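Local coordinates for RNase III inhibitor (PDB 5M3I), which is a macro domain family protein, a compact alpha/beta fold with a mixed sheet flanked by helices, at residues Asn86-Lys90 with Tyr101-Leu106; Ala119-Pro125 with Val152-Pro158; Leu109-Arg114 with Ala145-Leu149. One frame throughout, in Å; residues are numbered along the deposited sequence.

Contact 1 of 3, residues Asn86-Lys90 with Tyr101-Leu106; sequences NFPTK and YIDAGL
Here a strand of the macro domain's central sheet meets the helix that packs on one of its faces. Asn86-Pro88 is extended (phi/psi -101/114 at Phe87) and belongs to strand 83-88; Thr89 has phi/psi -106/-9. Tyr101-Leu106 is regular alpha helix, with Gly105 N bonded to Tyr101 O at 3.0 Å and Leu106 N to Ile102 O at 2.9 Å. The axes of 86-88 and 101-106 approach to 8.6 Å, with 141° between their N-to-C directions, and the CA atoms pair Phe87 with Gly105 (6.6 Å) and Thr89 with Tyr101 (6.0 Å).

Ring against helix backbone is the main interaction. Phe87, chi1 t, drives its ring end into the helix: CZ lies 3.5 Å from Gly105 CA, 3.6 Å from Leu106 N and 3.7 Å from Ile102 O, the last meeting the ring edge. A CB on residue 105 would clash with Phe87 CZ, so the glycine makes the room for the ring.

Apolar side-chain contacts flank it: Phe87 CE2 to Leu106 CD2 at 4.1 Å, Phe87 CE1 to Ile102 CD1 at 4.3 Å, and Thr89 CG2 to Ile102 CD1 at 4.0 Å. Farther along, Tyr101 (chi1 m) brings CD2 to 3.4 Å from Thr89 O, which approaches the ring edge. No hydrogen bond links the segments; Thr89 O is bonded to Ser97 OG.

Strand 26-31 runs alongside through backbone bonds to Phe87 and Thr89, while Leu106 also packs on helix 135-147.

Contact 2 of 3, residues Ala119-Pro125 with Val152-Pro158; sequences ASVAVPP and VDAVIYP
Tyr157, chi1 m and chi2 74°, lays its ring beside Ala122, CE1 lying 3.9 Å from Ala122 CB, while its backbone continues a parallel ladder between strands 120-123 and 153-156. The axes are 4.7 Å apart at 14°. Both strands are extended, in register Ser120-Asp153, Val121-Ala154, Ala122-Val155 and Val123-Ile156, with CA separations of 4.5, 5.0, 4.6 and 4.9 Å.

Five hydrogen bonds zigzag between the backbones: Asp153 N to Ala119 O, Val155 N to Val121 O and Tyr157 N to Val123 O, each 2.9 Å, and in return Val121 N to Asp153 O (2.9 Å) and Val123 N to Val155 O (2.8 Å). CA-H...O contacts accompany them, the shortest from Ser120 CA to Asp153 O at 3.1 Å. Beyond the strands, Pro125 CD rests 3.2 Å from Tyr157 O.

On the face of Val121, Val123, Ala154 and Ile156, Val121 (chi1 p) sets CG1 4.4 Å from Ala154 CB and 4.2 Å from Val152 CG1.

This is the parallel pair of a beta-alpha-beta crossover whose helix, 135-147, packs on Val121, Val123 and Ala154; strand 26-31 flanks 120-123, and strand 12-14 flanks 153-156.

Contact 3 of 3, residues Leu109-Arg114 with Ala145-Leu149; sequences LIRVIR and AFQQL
At the apolar centre, Ile110 and Leu149 interlock where two helices of the macro domain fold, 99-115 and 135-147, lie side by side on one face of its sheet. Ile110 (chi1 m, chi2 t) places CG2 4.1 Å from Leu149 CD2 and CD1 3.9 Å from Ala145 CB; that CD1 also sits 3.7 Å from Ala145 O. The CA atoms come nearest at Ile110 and Ala145, 7.1 Å apart, consistent with the small alanine there.

Leu109-Arg114 is regular alpha helix, with Ile113 N to Leu109 O and Arg114 N to Ile110 O both 3.1 Å. The other helix is ending: Gln148 N bonds Ala145 O at 3.1 Å and Leu149 N bonds Phe146 O at 2.9 Å, both i to i-3, and Leu149 leaves the helical region at phi/psi -125/69, its side chain (chi1 m, chi2 t) directed at the first helix.

Toward the sheet, Ile113 and Leu109 meet Phe146 (chi1 m): Ile113 CD1 is 3.9 Å from Phe146 CE1 and Leu109 CD2 4.1 Å from Phe146 CZ. Ile113 CG2 also reaches Leu149 CD1 at 4.0 Å. Val121 of strand 120-123 touches both Ile113 and Phe146.

Outward, Gln148 NE2 lies over Ile110 CD1 at 3.7 Å. Arg114 is nearly fully extended from chi2 to chi4, so its guanidinium spans to the end of the other helix. Its NE lies 3.6 Å from Leu149 CD2, and its NH2 donates a hydrogen bond to Gln148 O at 3.1 Å, with an N-H...O angle of 136°.

Overall arrangement
Helix 99-115 serves contacts 1 and 3 at successive turns: its earlier part meets strand 83-88, its later part the end of helix 135-147, and the two contacts touch where Leu106 packs on Ala145. Contact 2 stays within the sheet, and Phe146 from contact 3 packs against its Val121, Val123 and Ala154. Contacts 1 and 2 do not touch, with nearest atoms about 6 Å apart. Chemistry follows place: backbone hydrogen bonds hold the partly buried strand pair, whereas contact 1, buried, has none between its segments and depends on an aromatic ring. Contact 3 is also buried and apolar inside, with one hydrogen bond, Arg114 to Gln148, at its exposed edge.

Contact 1 of 3, residues Asn86-Lys90 with Tyr101-Leu106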
loop_
_atom_site.group_PDB
_atom_site.type_symbol
_atom_site.label_atom_id
_atom_site.label_comp_id
_atom_site.label_asym_id
_atom_site.label_seq_id
_atom_site.Cartn_x
_atom_site.Cartn_y
_atom_site.Cartn_z
ATOM N N ASN A 86 2.480 -3.961 1.696
ATOM C CA ASN A 86 2.909 -3.855 0.316
ATOM C C ASN A 86 1.790 -4.344 -0.562
ATOM O O ASN A 86 1.459 -5.515 -0.556
ATOM C CB ASN A 86 4.164 -4.667 0.085
ATOM C CG ASN A 86 5.346 -4.115 0.857
ATOM O OD1 ASN A 86 5.938 -3.114 0.460
ATOM N ND2 ASN A 86 5.730 -4.793 1.942
ATOM N N PHE A 87 1.213 -3.424 -1.324
ATOM C CA PHE A 87 0.022 -3.666 -2.165
ATOM C C PHE A 87 0.499 -3.844 -3.599
ATOM O O PHE A 87 1.039 -2.910 -4.189
ATOM C CB PHE A 87 -0.846 -2.419 -2.045
ATOM C CG PHE A 87 -2.184 -2.507 -2.645
ATOM C CD1 PHE A 87 -2.341 -2.840 -3.979
ATOM C CD2 PHE A 87 -3.290 -2.238 -1.888
ATOM C CE1 PHE A 87 -3.587 -2.917 -4.523
ATOM C CE2 PHE A 87 -4.546 -2.369 -2.413
ATOM C CZ PHE A 87 -4.689 -2.661 -3.757
ATOM N N PRO A 88 0.330 -5.061 -4.183
ATOM C CA PRO A 88 0.784 -5.220 -5.587
ATOM C C PRO A 88 -0.115 -4.519 -6.567
ATOM O O PRO A 88 -1.275 -4.810 -6.632
ATOM C CB PRO A 88 0.760 -6.749 -5.793
ATOM C CG PRO A 88 0.937 -7.298 -4.378
ATOM C CD PRO A 88 0.043 -6.384 -3.580
ATOM N N THR A 89 0.437 -3.567 -7.298
ATOM C CA THR A 89 -0.296 -2.821 -8.290
ATOM C C THR A 89 0.107 -3.289 -9.699
ATOM O O THR A 89 -0.507 -2.867 -10.666
ATOM C CB THR A 89 -0.014 -1.316 -8.164
ATOM O OG1 THR A 89 1.405 -1.087 -8.214
ATOM C CG2 THR A 89 -0.531 -0.810 -6.887
ATOM N N LYS A 90 1.141 -4.119 -9.791
ATOM C CA LYS A 90 1.665 -4.616 -11.061
ATOM C C LYS A 90 2.243 -6.002 -10.868
ATOM O O LYS A 90 2.708 -6.360 -9.731
ATOM C CB LYS A 90 2.863 -3.767 -11.517
ATOM C CG LYS A 90 2.569 -2.369 -11.927
ATOM C CD LYS A 90 3.884 -1.661 -12.239
ATOM C CE LYS A 90 3.669 -0.289 -12.861
ATOM N NZ LYS A 90 4.558 -0.123 -14.045
ATOM N N TYR A 101 -6.569 -5.047 -10.741
ATOM C CA TYR A 101 -5.564 -5.316 -9.733
ATOM C C TYR A 101 -5.834 -4.556 -8.408
ATOM O O TYR A 101 -5.504 -5.033 -7.325
ATOM C CB TYR A 101 -4.181 -4.933 -10.247
ATOM C CG TYR A 101 -3.684 -5.613 -11.527
ATOM C CD1 TYR A 101 -4.329 -6.726 -12.108
ATOM C CD2 TYR A 101 -2.503 -5.165 -12.106
ATOM C CE1 TYR A 101 -3.802 -7.333 -13.273
ATOM C CE2 TYR A 101 -1.984 -5.742 -13.257
ATOM C CZ TYR A 101 -2.628 -6.819 -13.837
ATOM O OH TYR A 101 -2.026 -7.333 -14.937
ATOM N N ILE A 102 -6.393 -3.352 -8.549
ATOM C CA ILE A 102 -6.685 -2.492 -7.438
ATOM C C ILE A 102 -7.912 -3.075 -6.735
ATOM O O ILE A 102 -7.947 -3.167 -5.494
ATOM C CB ILE A 102 -6.901 -1.011 -7.870
ATOM C CG1 ILE A 102 -5.689 -0.442 -8.650
ATOM C CG2 ILE A 102 -7.186 -0.093 -6.685
ATOM C CD1 ILE A 102 -4.341 -0.627 -8.025
ATOM N N ASP A 103 -8.926 -3.440 -7.505
ATOM C CA ASP A 103 -10.140 -4.088 -6.932
ATOM C C ASP A 103 -9.774 -5.300 -6.102
ATOM O O ASP A 103 -10.232 -5.447 -4.996
ATOM C CB ASP A 103 -11.117 -4.468 -8.030
ATOM C CG ASP A 103 -11.718 -3.246 -8.738
ATOM O OD1 ASP A 103 -11.620 -2.116 -8.214
ATOM O OD2 ASP A 103 -12.339 -3.422 -9.818
ATOM N N ALA A 104 -8.911 -6.140 -6.645
ATOM C CA ALA A 104 -8.572 -7.398 -5.991
ATOM C C ALA A 104 -7.724 -7.151 -4.747
ATOM O O ALA A 104 -7.949 -7.752 -3.703
ATOM C CB ALA A 104 -7.872 -8.360 -6.963
ATOM N N GLY A 105 -6.755 -6.266 -4.853
ATOM C CA GLY A 105 -5.961 -5.889 -3.694
ATOM C C GLY A 105 -6.736 -5.249 -2.536
ATOM O O GLY A 105 -6.442 -5.526 -1.369
ATOM N N LEU A 106 -7.710 -4.416 -2.850
ATOM C CA LEU A 106 -8.481 -3.742 -1.831
ATOM C C LEU A 106 -9.233 -4.735 -0.991
ATOM O O LEU A 106 -9.322 -4.562 0.238
ATOM C CB LEU A 106 -9.447 -2.696 -2.439
ATOM C CG LEU A 106 -8.715 -1.445 -2.961
ATOM C CD1 LEU A 106 -9.666 -0.590 -3.794
ATOM C CD2 LEU A 106 -8.156 -0.599 -1.867
#

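Contact 2 of 3, residues Ala119-Pro125 with Val152-Pro158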
loop_
_atom_site.group_PDB
_atom_site.type_symbol
_atom_site.label_atom_id
_atom_site.label_comp_id
_atom_site.label_asym_id
_atom_site.label_seq_id
_atom_site.Cartn_x
_atom_site.Cartn_y
_atom_site.Cartn_z
ATOM N N ALA A 119 -5.713 0.414 13.484
ATOM C CA ALA A 119 -6.571 1.593 13.776
ATOM C C ALA A 119 -6.445 2.724 12.724
ATOM O O ALA A 119 -7.337 3.545 12.598
ATOM C CB ALA A 119 -6.188 2.163 15.119
ATOM N N SER A 120 -5.319 2.767 12.013
ATOM C CA SER A 120 -5.070 3.843 11.108
ATOM C C SER A 120 -4.105 3.392 10.014
ATOM O O SER A 120 -3.161 2.653 10.289
ATOM C CB SER A 120 -4.541 5.086 11.870
ATOM O OG SER A 120 -3.203 4.912 12.264
ATOM N N VAL A 121 -4.337 3.904 8.808
ATOM C CA VAL A 121 -3.499 3.590 7.661
ATOM C C VAL A 121 -3.361 4.793 6.700
ATOM O O VAL A 121 -4.279 5.600 6.564
ATOM C CB VAL A 121 -4.049 2.344 6.981
ATOM C CG1 VAL A 121 -5.416 2.605 6.484
ATOM C CG2 VAL A 121 -3.159 1.919 5.841
ATOM N N ALA A 122 -2.189 4.915 6.090
ATOM C CA ALA A 122 -1.911 5.944 5.072
ATOM C C ALA A 122 -1.776 5.226 3.770
ATOM O O ALA A 122 -1.013 4.233 3.669
ATOM C CB ALA A 122 -0.640 6.713 5.383
ATOM N N VAL A 123 -2.448 5.752 2.753
ATOM C CA VAL A 123 -2.529 5.102 1.449
ATOM C C VAL A 123 -2.085 6.065 0.322
ATOM O O VAL A 123 -2.547 7.198 0.289
ATOM C CB VAL A 123 -3.973 4.668 1.190
ATOM C CG1 VAL A 123 -4.030 3.841 -0.044
ATOM C CG2 VAL A 123 -4.514 3.867 2.385
ATOM N N PRO A 124 -1.190 5.625 -0.573
ATOM C CA PRO A 124 -0.769 6.415 -1.715
ATOM C C PRO A 124 -1.722 6.249 -2.866
ATOM O O PRO A 124 -2.628 5.432 -2.788
ATOM C CB PRO A 124 0.578 5.804 -2.085
ATOM C CG PRO A 124 0.415 4.382 -1.712
ATOM C CD PRO A 124 -0.433 4.367 -0.484
ATOM N N PRO A 125 -1.524 7.001 -3.943
ATOM C CA PRO A 125 -2.447 6.901 -5.065
ATOM C C PRO A 125 -2.134 5.667 -5.927
ATOM O O PRO A 125 -1.436 5.748 -6.934
ATOM C CB PRO A 125 -2.244 8.233 -5.816
ATOM C CG PRO A 125 -0.947 8.780 -5.363
ATOM C CD PRO A 125 -0.539 8.094 -4.094
ATOM N N VAL A 152 -11.669 2.826 11.305
ATOM C CA VAL A 152 -10.274 2.984 10.909
ATOM C C VAL A 152 -10.097 4.418 10.370
ATOM O O VAL A 152 -10.954 4.924 9.659
ATOM C CB VAL A 152 -9.906 1.934 9.841
ATOM C CG1 VAL A 152 -8.495 2.115 9.343
ATOM C CG2 VAL A 152 -10.051 0.536 10.427
ATOM N N ASP A 153 -9.018 5.079 10.753
ATOM C CA ASP A 153 -8.654 6.367 10.126
ATOM C C ASP A 153 -7.860 6.061 8.917
ATOM O O ASP A 153 -6.849 5.311 8.992
ATOM C CB ASP A 153 -7.807 7.234 11.072
ATOM C CG ASP A 153 -8.607 7.772 12.239
ATOM O OD1 ASP A 153 -9.759 8.227 12.056
ATOM O OD2 ASP A 153 -8.066 7.757 13.356
ATOM N N ALA A 154 -8.285 6.591 7.787
ATOM C CA ALA A 154 -7.548 6.373 6.556
ATOM C C ALA A 154 -7.109 7.738 6.079
ATOM O O ALA A 154 -7.945 8.611 5.903
ATOM C CB ALA A 154 -8.438 5.686 5.528
ATOM N N VAL A 155 -5.821 7.898 5.866
ATOM C CA VAL A 155 -5.287 9.091 5.224
ATOM C C VAL A 155 -4.905 8.720 3.777
ATOM O O VAL A 155 -4.000 7.895 3.554
ATOM C CB VAL A 155 -4.064 9.672 5.960
ATOM C CG1 VAL A 155 -3.728 11.068 5.415
ATOM C CG2 VAL A 155 -4.337 9.792 7.456
ATOM N N ILE A 156 -5.592 9.341 2.822
ATOM C CA ILE A 156 -5.365 9.111 1.414
ATOM C C ILE A 156 -4.591 10.279 0.780
ATOM O O ILE A 156 -5.039 11.425 0.850
ATOM C CB ILE A 156 -6.701 8.915 0.725
ATOM C CG1 ILE A 156 -7.393 7.691 1.349
ATOM C CG2 ILE A 156 -6.475 8.703 -0.757
ATOM C CD1 ILE A 156 -8.698 7.362 0.707
ATOM N N TYR A 157 -3.445 9.955 0.218
ATOM C CA TYR A 157 -2.500 10.913 -0.400
ATOM C C TYR A 157 -2.741 11.030 -1.906
ATOM O O TYR A 157 -2.655 10.044 -2.608
ATOM C CB TYR A 157 -1.055 10.498 -0.163
ATOM C CG TYR A 157 -0.651 10.768 1.268
ATOM C CD1 TYR A 157 -1.118 9.937 2.328
ATOM C CD2 TYR A 157 0.201 11.832 1.589
ATOM C CE1 TYR A 157 -0.778 10.175 3.623
ATOM C CE2 TYR A 157 0.588 12.039 2.892
ATOM C CZ TYR A 157 0.092 11.217 3.907
ATOM O OH TYR A 157 0.444 11.455 5.237
ATOM N N PRO A 158 -3.157 12.216 -2.380
ATOM C CA PRO A 158 -3.393 12.334 -3.832
ATOM C C PRO A 158 -2.074 12.399 -4.619
ATOM O O PRO A 158 -1.030 12.463 -3.987
ATOM C CB PRO A 158 -4.181 13.638 -3.971
ATOM C CG PRO A 158 -4.086 14.314 -2.657
ATOM C CD PRO A 158 -3.930 13.231 -1.633
#

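Contact 3 of 3, residues Leu109-Arg114 with Ala145-Leu149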
loop_
_atom_site.group_PDB
_atom_site.type_symbol
_atom_site.label_atom_id
_atom_site.label_comp_id
_atom_site.label_asym_id
_atom_site.label_seq_id
_atom_site.Cartn_x
_atom_site.Cartn_y
_atom_site.Cartn_z
ATOM N N LEU A 109 -6.669 -5.891 1.331
ATOM C CA LEU A 109 -6.256 -4.816 2.213
ATOM C C LEU A 109 -7.252 -4.676 3.383
ATOM O O LEU A 109 -6.815 -4.498 4.515
ATOM C CB LEU A 109 -6.168 -3.476 1.489
ATOM C CG LEU A 109 -5.779 -2.278 2.376
ATOM C CD1 LEU A 109 -4.403 -2.446 3.011
ATOM C CD2 LEU A 109 -5.807 -0.992 1.547
ATOM N N ILE A 110 -8.554 -4.732 3.091
ATOM C CA ILE A 110 -9.563 -4.634 4.117
ATOM C C ILE A 110 -9.431 -5.810 5.083
ATOM O O ILE A 110 -9.489 -5.640 6.294
ATOM C CB ILE A 110 -10.963 -4.681 3.497
ATOM C CG1 ILE A 110 -11.258 -3.371 2.763
ATOM C CG2 ILE A 110 -12.028 -4.967 4.537
ATOM C CD1 ILE A 110 -12.470 -3.483 1.856
ATOM N N ARG A 111 -9.290 -6.996 4.532
ATOM C CA ARG A 111 -9.160 -8.194 5.335
ATOM C C ARG A 111 -7.955 -8.083 6.280
ATOM O O ARG A 111 -8.038 -8.412 7.419
ATOM C CB ARG A 111 -9.003 -9.421 4.434
ATOM C CG ARG A 111 -8.981 -10.740 5.203
ATOM C CD ARG A 111 -8.615 -11.935 4.329
ATOM N NE ARG A 111 -7.230 -11.847 3.850
ATOM C CZ ARG A 111 -6.122 -12.027 4.587
ATOM N NH1 ARG A 111 -6.191 -12.328 5.875
ATOM N NH2 ARG A 111 -4.928 -11.906 4.017
ATOM N N VAL A 112 -6.844 -7.577 5.790
ATOM C CA VAL A 112 -5.641 -7.498 6.591
ATOM C C VAL A 112 -5.781 -6.469 7.734
ATOM O O VAL A 112 -5.238 -6.658 8.832
ATOM C CB VAL A 112 -4.438 -7.213 5.661
ATOM C CG1 VAL A 112 -3.228 -6.678 6.398
ATOM C CG2 VAL A 112 -4.090 -8.476 4.890
ATOM N N ILE A 113 -6.419 -5.339 7.439
ATOM C CA ILE A 113 -6.613 -4.304 8.436
ATOM C C ILE A 113 -7.474 -4.853 9.568
ATOM O O ILE A 113 -7.235 -4.518 10.717
ATOM C CB ILE A 113 -7.185 -3.002 7.803
ATOM C CG1 ILE A 113 -6.069 -2.273 7.035
ATOM C CG2 ILE A 113 -7.768 -2.072 8.858
ATOM C CD1 ILE A 113 -6.540 -1.292 6.003
ATOM N N ARG A 114 -8.494 -5.630 9.222
ATOM C CA ARG A 114 -9.385 -6.252 10.227
ATOM C C ARG A 114 -8.630 -7.258 11.061
ATOM O O ARG A 114 -8.614 -7.172 12.284
ATOM C CB ARG A 114 -10.532 -6.949 9.572
ATOM C CG ARG A 114 -11.633 -6.002 9.166
ATOM C CD ARG A 114 -12.700 -6.711 8.343
ATOM N NE ARG A 114 -13.741 -5.755 7.977
ATOM C CZ ARG A 114 -14.581 -5.885 6.950
ATOM N NH1 ARG A 114 -14.514 -6.938 6.109
ATOM N NH2 ARG A 114 -15.486 -4.927 6.742
ATOM N N ALA A 145 -13.754 1.354 -0.334
ATOM C CA ALA A 145 -13.197 0.290 0.483
ATOM C C ALA A 145 -13.156 0.670 1.981
ATOM O O ALA A 145 -13.534 -0.124 2.831
ATOM C CB ALA A 145 -11.821 -0.103 -0.021
ATOM N N PHE A 146 -12.737 1.899 2.271
ATOM C CA PHE A 146 -12.601 2.364 3.664
ATOM C C PHE A 146 -13.910 2.709 4.336
ATOM O O PHE A 146 -13.968 2.707 5.560
ATOM C CB PHE A 146 -11.590 3.538 3.788
ATOM C CG PHE A 146 -10.182 3.071 3.739
ATOM C CD1 PHE A 146 -9.650 2.415 4.819
ATOM C CD2 PHE A 146 -9.450 3.160 2.585
ATOM C CE1 PHE A 146 -8.369 1.908 4.786
ATOM C CE2 PHE A 146 -8.184 2.625 2.508
ATOM C CZ PHE A 146 -7.636 1.990 3.615
ATOM N N GLN A 147 -14.968 2.943 3.573
ATOM C CA GLN A 147 -16.276 2.994 4.177
ATOM C C GLN A 147 -16.725 1.652 4.801
ATOM O O GLN A 147 -17.635 1.654 5.629
ATOM C CB GLN A 147 -17.290 3.479 3.169
ATOM C CG GLN A 147 -17.100 4.961 2.954
ATOM C CD GLN A 147 -17.962 5.484 1.860
ATOM O OE1 GLN A 147 -18.411 4.744 1.028
ATOM N NE2 GLN A 147 -18.181 6.779 1.851
ATOM N N GLN A 148 -16.110 0.532 4.408
ATOM C CA GLN A 148 -16.339 -0.732 5.092
ATOM C C GLN A 148 -15.530 -0.881 6.384
ATOM O O GLN A 148 -15.704 -1.854 7.095
ATOM C CB GLN A 148 -16.019 -1.916 4.187
ATOM C CG GLN A 148 -16.705 -1.926 2.823
ATOM C CD GLN A 148 -16.560 -3.244 2.118
ATOM O OE1 GLN A 148 -16.943 -4.316 2.642
ATOM N NE2 GLN A 148 -16.076 -3.181 0.893
ATOM N N LEU A 149 -14.696 0.104 6.717
ATOM C CA LEU A 149 -13.941 0.082 7.956
ATOM C C LEU A 149 -14.227 1.360 8.730
ATOM O O LEU A 149 -13.344 2.197 8.888
ATOM C CB LEU A 149 -12.475 -0.032 7.645
ATOM C CG LEU A 149 -12.049 -1.288 6.876
ATOM C CD1 LEU A 149 -10.664 -1.084 6.347
ATOM C CD2 LEU A 149 -12.115 -2.506 7.767
#